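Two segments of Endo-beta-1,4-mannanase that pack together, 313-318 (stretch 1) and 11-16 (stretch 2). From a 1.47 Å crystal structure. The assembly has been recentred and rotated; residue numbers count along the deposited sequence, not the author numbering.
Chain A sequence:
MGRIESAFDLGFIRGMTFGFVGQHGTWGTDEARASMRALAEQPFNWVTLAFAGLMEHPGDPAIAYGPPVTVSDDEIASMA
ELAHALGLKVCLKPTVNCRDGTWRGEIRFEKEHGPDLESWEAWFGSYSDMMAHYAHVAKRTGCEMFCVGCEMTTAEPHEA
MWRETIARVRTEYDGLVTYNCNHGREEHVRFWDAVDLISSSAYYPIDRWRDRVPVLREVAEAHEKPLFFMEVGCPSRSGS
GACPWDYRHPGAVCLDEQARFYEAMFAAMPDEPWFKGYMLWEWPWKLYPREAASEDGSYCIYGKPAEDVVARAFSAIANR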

# COMPACT_ATOMS: atom_id res chain seq x y z
N ALA A 313 -3.31 5.80 -19.83
CA ALA A 313 -2.52 6.74 -19.02
C ALA A 313 -1.06 6.27 -18.86
O ALA A 313 -0.11 7.06 -19.11
CB ALA A 313 -3.19 6.96 -17.68
N PHE A 314 -0.85 5.00 -18.51
CA PHE A 314 0.50 4.49 -18.18
C PHE A 314 1.43 4.31 -19.37
O PHE A 314 2.65 4.54 -19.24
CB PHE A 314 0.41 3.16 -17.41
CG PHE A 314 0.06 3.32 -15.94
CD1 PHE A 314 -0.39 4.53 -15.40
CD2 PHE A 314 0.11 2.21 -15.09
CE1 PHE A 314 -0.75 4.63 -14.07
CE2 PHE A 314 -0.25 2.32 -13.76
CZ PHE A 314 -0.67 3.53 -13.25
N SER A 315 0.89 3.94 -20.52
CA SER A 315 1.74 3.67 -21.68
C SER A 315 2.31 5.00 -22.20
O SER A 315 3.49 5.11 -22.60
CB SER A 315 0.93 2.95 -22.75
OG SER A 315 0.20 1.88 -22.16
N ALA A 316 1.43 6.00 -22.17
CA ALA A 316 1.77 7.38 -22.51
C ALA A 316 2.73 8.06 -21.48
O ALA A 316 3.62 8.88 -21.86
CB ALA A 316 0.45 8.14 -22.65
N ILE A 317 2.56 7.73 -20.20
CA ILE A 317 3.50 8.22 -19.13
C ILE A 317 4.94 7.75 -19.46
O ILE A 317 5.91 8.56 -19.40
CB ILE A 317 3.09 7.80 -17.69
N ALA A 318 5.05 6.47 -19.82
CA ALA A 318 6.28 5.89 -20.40
C ALA A 318 5.97 4.46 -20.77
O ALA A 318 5.51 3.70 -19.92
CB ALA A 318 7.45 5.93 -19.42
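Stretch 2, residues 11-16: GFIRGM

What is most unusual about this contact is that a charged residue contributes the largest share of the buried surface without making a single hydrogen bond across it: R14 has more of its surface covered than any other residue here, yet it meets stretch 1 through its aliphatic chain and the flat of its guanidinium group. It illustrates a general principle, that a long arginine can serve as a packing residue, its methylenes lying against an aromatic ring while part of its polar end, here R14 NH1, is hydrogen-bonded elsewhere in the structure.

Stretch 2 begins as loop and becomes an extended strand at I13, continuing through M16. It runs roughly against the direction of helix 313-317, the two axes crossing at -144° and approaching to 9.7 Å. The register follows from this sense: the CA of F314 lies 6.5 Å from the CA of R14, while the CA of I317, one helical turn later, lies 7.9 Å from the CA of F12, two residues earlier in stretch 2. CA-to-CB points toward stretch 1 at F12, in the loop just before the strand, and at R14, and away at I13 between them.

CA-to-CB of F314 points sideways to stretch 2, but the end of the side chain, with chi1 in the m well, comes nearer. R14 CB lies over one face of that ring, 3.9 Å from the centroid of the F314 ring, in a CH-pi contact; F314 CD2 and R14 CB are 3.5 Å apart. Further along the arginine, R14 CD comes within 3.4 Å of F314 O, the carbonyl that accepts the backbone hydrogen bond from A318 N. Beyond it, A318 O sits over one face of the guanidinium, 3.4 Å from R14 CZ. I317 CB, the last atom modelled in that side chain, lies 4.4 Å from F12 CD2, a looser apolar contact.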

# COMPACT_ATOMS: atom_id res chain seq x y z
N GLY A 11 12.09 6.93 -11.24
CA GLY A 11 11.17 6.87 -12.36
C GLY A 11 9.72 6.86 -11.89
O GLY A 11 9.38 6.28 -10.87
N PHE A 12 8.87 7.50 -12.65
CA PHE A 12 7.45 7.62 -12.31
C PHE A 12 6.88 6.25 -12.10
O PHE A 12 7.15 5.36 -12.91
CB PHE A 12 6.73 8.29 -13.45
CG PHE A 12 5.35 8.74 -13.12
CD1 PHE A 12 5.13 9.95 -12.48
CD2 PHE A 12 4.25 7.93 -13.41
CE1 PHE A 12 3.85 10.37 -12.18
CE2 PHE A 12 2.97 8.37 -13.13
CZ PHE A 12 2.75 9.56 -12.51
N ILE A 13 6.14 6.08 -11.00
CA ILE A 13 5.66 4.78 -10.55
C ILE A 13 4.32 4.44 -11.21
O ILE A 13 3.34 5.21 -11.12
CB ILE A 13 5.49 4.76 -9.03
CG1 ILE A 13 6.87 4.88 -8.34
CG2 ILE A 13 4.83 3.47 -8.57
CD1 ILE A 13 6.78 5.21 -6.87
N ARG A 14 4.35 3.30 -11.90
CA ARG A 14 3.19 2.70 -12.53
C ARG A 14 3.03 1.33 -11.88
O ARG A 14 3.60 0.35 -12.37
CB ARG A 14 3.39 2.55 -14.05
CG ARG A 14 3.54 3.90 -14.73
CD ARG A 14 3.93 3.80 -16.19
NE ARG A 14 5.35 3.51 -16.41
CZ ARG A 14 5.84 2.35 -16.84
NH1 ARG A 14 5.07 1.31 -17.05
NH2 ARG A 14 7.14 2.22 -17.03
N GLY A 15 2.33 1.27 -10.74
CA GLY A 15 2.43 0.09 -9.90
C GLY A 15 1.13 -0.54 -9.54
O GLY A 15 0.07 0.03 -9.76
N MET A 16 1.25 -1.72 -8.93
CA MET A 16 0.10 -2.50 -8.55
C MET A 16 0.40 -3.26 -7.28
O MET A 16 1.46 -3.87 -7.16
CB MET A 16 -0.27 -3.47 -9.65
CG MET A 16 -1.49 -4.35 -9.29
SD MET A 16 -3.06 -3.46 -9.04
CE MET A 16 -3.40 -2.86 -10.70